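Local coordinates for particle-associated lyase (Acinetobacter bacteriophage AP22, PDB 4Y9V), which probably degrades the capsular polysaccharide of Acinetobacter baumannii as the trimeric tailspike of the phage, a lyase that binds capsular saccharide, at residues 25-30 against 36-41; 560-563 against 568-571. All coordinates share one frame; numbering follows the deposited sequence.

Interaction 1 of 2, residues 25-30 against 36-41; sequences SASAIL and SQQEVN
The carbonyl oxygens of A26 and I29 receive the first amides of helix 37-42, which no preceding turn of helix can satisfy. Q37 N gives I29 O the stronger bond, 2.8 Å long; Q38 N reaches A26 O at 3.2 Å through a bent, weak one. The third amide is served from within: E39 N donates to S36 OG, while S36 N returns a nearly straight bond to E39 OE2 (169° at the hydrogen), a capping box at the N-terminal end of helix 37-42. Serine suits the N-cap because its short hydroxyl can reach back to the helix amide; here chi1 of 77° sets OG between the backbone N and the carbonyl carbon. Two waters add bridges between the segments. One donates to Q38 OE1 at 2.7 Å and also meets S25 OG; the other joins S36 OG to S27 OG. Q38 OE1 also accepts from K32 N of the second subunit. The small A26 lets its CB sit 3.7 Å from Q38 OE1, and I29 CB rests 3.8 Å from Q37 CB, while the amide of Q37 leads away from 25-30. Q37 NE2 binds N41 OD1 one turn on, and Q37 OE1 takes N41 ND2 of the third subunit. Q38 NE2 pairs with D42 and with D31 of the second subunit. The 3-10 turn 26-28 thus lies against the start of helix 37-42, where the three chains' helices meet through Q37.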
loop_
_atom_site.group_PDB
_atom_site.type_symbol
_atom_site.label_atom_id
_atom_site.label_comp_id
_atom_site.label_asym_id
_atom_site.label_seq_id
_atom_site.Cartn_x
_atom_site.Cartn_y
_atom_site.Cartn_z
ATOM N N SER A 25 43.277 38.754 -25.824
ATOM C CA SER A 25 42.632 37.454 -25.816
ATOM C C SER A 25 42.517 36.908 -24.403
ATOM O O SER A 25 43.419 37.113 -23.601
ATOM C CB SER A 25 43.548 36.574 -26.652
ATOM O OG SER A 25 43.061 35.238 -26.584
ATOM N N ALA A 26 41.473 36.149 -24.133
ATOM C CA ALA A 26 41.371 35.433 -22.860
ATOM C C ALA A 26 42.540 34.463 -22.685
ATOM O O ALA A 26 42.955 34.173 -21.555
ATOM C CB ALA A 26 40.047 34.708 -22.736
ATOM N N SER A 27 43.144 34.000 -23.772
ATOM C CA SER A 27 44.297 33.169 -23.693
ATOM C C SER A 27 45.523 33.876 -23.123
ATOM O O SER A 27 46.478 33.192 -22.707
ATOM C CB SER A 27 44.673 32.693 -25.099
ATOM O OG SER A 27 43.760 31.669 -25.400
ATOM N N ALA A 28 45.531 35.214 -23.116
ATOM C CA ALA A 28 46.659 36.018 -22.612
ATOM C C ALA A 28 46.556 36.329 -21.135
ATOM O O ALA A 28 47.500 36.904 -20.606
ATOM C CB ALA A 28 46.751 37.292 -23.460
ATOM N N ILE A 29 45.450 36.008 -20.523
ATOM C CA ILE A 29 45.175 36.334 -19.111
ATOM C C ILE A 29 45.412 35.090 -18.286
ATOM O O ILE A 29 44.935 34.019 -18.672
ATOM C CB ILE A 29 43.759 36.867 -18.964
ATOM C CG1 ILE A 29 43.518 38.108 -19.849
ATOM C CG2 ILE A 29 43.420 37.134 -17.524
ATOM C CD1 ILE A 29 44.494 39.258 -19.681
ATOM N N LEU A 30 46.145 35.240 -17.177
ATOM C CA LEU A 30 46.544 34.097 -16.369
ATOM C C LEU A 30 45.743 34.022 -15.068
ATOM O O LEU A 30 45.774 34.963 -14.296
ATOM C CB LEU A 30 48.051 34.281 -16.125
ATOM C CG LEU A 30 48.793 33.120 -15.498
ATOM C CD1 LEU A 30 48.608 31.850 -16.317
ATOM C CD2 LEU A 30 50.275 33.491 -15.361
ATOM N N SER A 36 45.101 29.558 -18.296
ATOM C CA SER A 36 44.668 30.824 -18.821
ATOM C C SER A 36 43.189 31.054 -18.542
ATOM O O SER A 36 42.428 30.140 -18.260
ATOM C CB SER A 36 44.896 30.928 -20.325
ATOM O OG SER A 36 43.913 30.192 -21.032
ATOM N N GLN A 37 42.764 32.321 -18.726
ATOM C CA GLN A 37 41.336 32.611 -18.590
ATOM C C GLN A 37 40.542 31.867 -19.652
ATOM O O GLN A 37 39.395 31.466 -19.382
ATOM C CB GLN A 37 41.102 34.129 -18.691
ATOM C CG GLN A 37 39.660 34.490 -18.456
ATOM C CD GLN A 37 39.273 34.161 -17.022
ATOM O OE1 GLN A 37 39.997 34.518 -16.081
ATOM N NE2 GLN A 37 38.120 33.509 -16.825
ATOM N N GLN A 38 41.077 31.684 -20.844
ATOM C CA GLN A 38 40.369 30.862 -21.843
ATOM C C GLN A 38 40.137 29.459 -21.317
ATOM O O GLN A 38 39.059 28.885 -21.495
ATOM C CB GLN A 38 41.085 30.815 -23.179
ATOM C CG GLN A 38 40.285 30.113 -24.257
ATOM C CD GLN A 38 38.999 30.837 -24.544
ATOM O OE1 GLN A 38 39.014 31.996 -25.001
ATOM N NE2 GLN A 38 37.865 30.195 -24.280
ATOM N N GLU A 39 41.162 28.881 -20.699
ATOM C CA GLU A 39 41.030 27.525 -20.134
ATOM C C GLU A 39 40.016 27.491 -19.005
ATOM O O GLU A 39 39.262 26.531 -18.870
ATOM C CB GLU A 39 42.390 27.020 -19.669
ATOM C CG GLU A 39 43.376 26.812 -20.799
ATOM C CD GLU A 39 44.684 26.322 -20.258
ATOM O OE1 GLU A 39 44.921 25.086 -20.241
ATOM O OE2 GLU A 39 45.495 27.147 -19.790
ATOM N N VAL A 40 39.938 28.542 -18.175
ATOM C CA VAL A 40 38.889 28.608 -17.164
ATOM C C VAL A 40 37.535 28.596 -17.883
ATOM O O VAL A 40 36.639 27.836 -17.516
ATOM C CB VAL A 40 39.023 29.855 -16.262
ATOM C CG1 VAL A 40 37.822 29.985 -15.353
ATOM C CG2 VAL A 40 40.330 29.855 -15.459
ATOM N N ASN A 41 37.368 29.467 -18.843
ATOM C CA ASN A 41 36.107 29.566 -19.587
ATOM C C ASN A 41 35.719 28.221 -20.198
ATOM O O ASN A 41 34.539 27.874 -20.217
ATOM C CB ASN A 41 36.204 30.622 -20.678
ATOM C CG ASN A 41 36.399 32.059 -20.196
ATOM O OD1 ASN A 41 36.319 32.354 -19.012
ATOM N ND2 ASN A 41 36.635 32.937 -21.159
HETATM O O HOH W 1 41.042 33.517 -26.040
HETATM O O HOH W 2 44.812 29.445 -23.351
#

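Interaction 2 of 2, residues 560-563 against 568-571; sequences VGNL and SWDA
N562 turns its CG anti to the backbone N (chi1 -161°), and W569 holds its CG anti to the carbonyl carbon, beside its own backbone N; these torsions carry the N562 amide over the face of the indole, on its NE1-CD1 side. The contact lies in the C-terminal Ig-like domain, where the end of strand 555-561 meets the loop leading to strand 586-594. It is a CH-pi arrangement: N562 CB lies over the five-membered ring, 3.8 Å from its centroid and 16° off the normal. N562 CG lies over the same ring, nearest NE1 and CD1, at 3.2 Å from W569 NE1, with the amide plane inclined 27° to the indole. Asparagine suits this place because its flat end can cover an aromatic face while its amide stays available for hydrogen bonds; ND2 donates to S591 O of the second subunit. The six-membered ring lies against the G561 backbone, with W569 CH2 3.3 Å from G561 C. V560 instead lies near the ring plane, at the edge. Tryptophan brings enough surface to span all three residues and still stack with F573, meet F574 edge-to-face and touch F614 of strand 613-623. V589 of the second subunit also packs on it, so the indole is buried partly by a neighbouring chain. At the ring's far end, V560 CG2 stands 4.2 Å from W569 CH2.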
loop_
_atom_site.group_PDB
_atom_site.type_symbol
_atom_site.label_atom_id
_atom_site.label_comp_id
_atom_site.label_asym_id
_atom_site.label_seq_id
_atom_site.Cartn_x
_atom_site.Cartn_y
_atom_site.Cartn_z
ATOM N N VAL A 560 -34.348 -24.953 16.315
ATOM C CA VAL A 560 -35.495 -24.447 17.079
ATOM C C VAL A 560 -35.013 -24.013 18.455
ATOM O O VAL A 560 -34.139 -24.650 19.067
ATOM C CB VAL A 560 -36.594 -25.530 17.120
ATOM C CG1 VAL A 560 -36.198 -26.804 17.799
ATOM C CG2 VAL A 560 -37.879 -24.986 17.717
ATOM N N GLY A 561 -35.586 -22.935 18.982
ATOM C CA GLY A 561 -35.169 -22.472 20.276
ATOM C C GLY A 561 -36.127 -21.504 20.909
ATOM O O GLY A 561 -37.095 -21.015 20.319
ATOM N N ASN A 562 -35.820 -21.200 22.170
ATOM C CA ASN A 562 -36.638 -20.340 23.005
ATOM C C ASN A 562 -36.494 -18.875 22.609
ATOM O O ASN A 562 -35.522 -18.452 21.968
ATOM C CB ASN A 562 -36.202 -20.576 24.442
ATOM C CG ASN A 562 -37.193 -20.145 25.496
ATOM O OD1 ASN A 562 -38.316 -19.718 25.219
ATOM N ND2 ASN A 562 -36.760 -20.351 26.728
ATOM N N LEU A 563 -37.491 -18.092 23.016
ATOM C CA LEU A 563 -37.492 -16.654 22.882
ATOM C C LEU A 563 -36.572 -15.979 23.907
ATOM O O LEU A 563 -36.513 -16.422 25.071
ATOM C CB LEU A 563 -38.908 -16.093 23.155
ATOM C CG LEU A 563 -40.023 -16.610 22.251
ATOM C CD1 LEU A 563 -41.341 -16.059 22.754
ATOM C CD2 LEU A 563 -39.781 -16.282 20.791
ATOM N N SER A 568 -35.266 -20.998 30.741
ATOM C CA SER A 568 -34.778 -22.174 30.035
ATOM C C SER A 568 -35.900 -23.195 29.823
ATOM O O SER A 568 -36.587 -23.606 30.782
ATOM C CB SER A 568 -33.671 -22.869 30.817
ATOM O OG SER A 568 -32.508 -22.066 30.888
ATOM N N TRP A 569 -36.035 -23.696 28.603
ATOM C CA TRP A 569 -36.983 -24.762 28.317
ATOM C C TRP A 569 -36.664 -26.010 29.141
ATOM O O TRP A 569 -35.518 -26.396 29.349
ATOM C CB TRP A 569 -36.922 -25.165 26.847
ATOM C CG TRP A 569 -37.663 -24.283 25.901
ATOM C CD1 TRP A 569 -38.541 -23.286 26.218
ATOM C CD2 TRP A 569 -37.655 -24.371 24.470
ATOM N NE1 TRP A 569 -39.051 -22.743 25.080
ATOM C CE2 TRP A 569 -38.556 -23.393 23.985
ATOM C CE3 TRP A 569 -37.009 -25.198 23.539
ATOM C CZ2 TRP A 569 -38.808 -23.222 22.635
ATOM C CZ3 TRP A 569 -37.273 -25.013 22.204
ATOM C CH2 TRP A 569 -38.166 -24.018 21.752
ATOM N N ASP A 570 -37.768 -26.656 29.536
ATOM C CA ASP A 570 -37.751 -28.033 30.004
ATOM C C ASP A 570 -38.870 -28.775 29.254
ATOM O O ASP A 570 -39.501 -28.214 28.347
ATOM C CB ASP A 570 -37.813 -28.108 31.516
ATOM C CG ASP A 570 -39.071 -27.486 32.082
ATOM O OD1 ASP A 570 -40.088 -27.529 31.413
ATOM O OD2 ASP A 570 -39.017 -26.875 33.167
ATOM N N ALA A 571 -39.146 -30.020 29.634
ATOM C CA ALA A 571 -40.175 -30.806 28.945
ATOM C C ALA A 571 -41.578 -30.250 29.123
ATOM O O ALA A 571 -42.462 -30.659 28.373
ATOM C CB ALA A 571 -40.076 -32.259 29.366
#

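Interactions 1 and 2 lie on opposite sides of the chain's centre, about 107 Å apart between centres and about 94 Å at their nearest atoms, so neither touches the other. Between them along the chain runs the pectin lyase-like region. The capsular saccharide is bound by residues such as R166, Y169, F249 and H337, none of which belongs to either contact. What the two share is the trimer: both touch the second subunit, 25-30/36-41 through glutamine and asparagine amides near the N-terminus, 560-563/568-571 through an asparagine amide and a buried indole in the C-terminal Ig-like domain. Subunits therefore meet toward both ends of the elongated modelled chain.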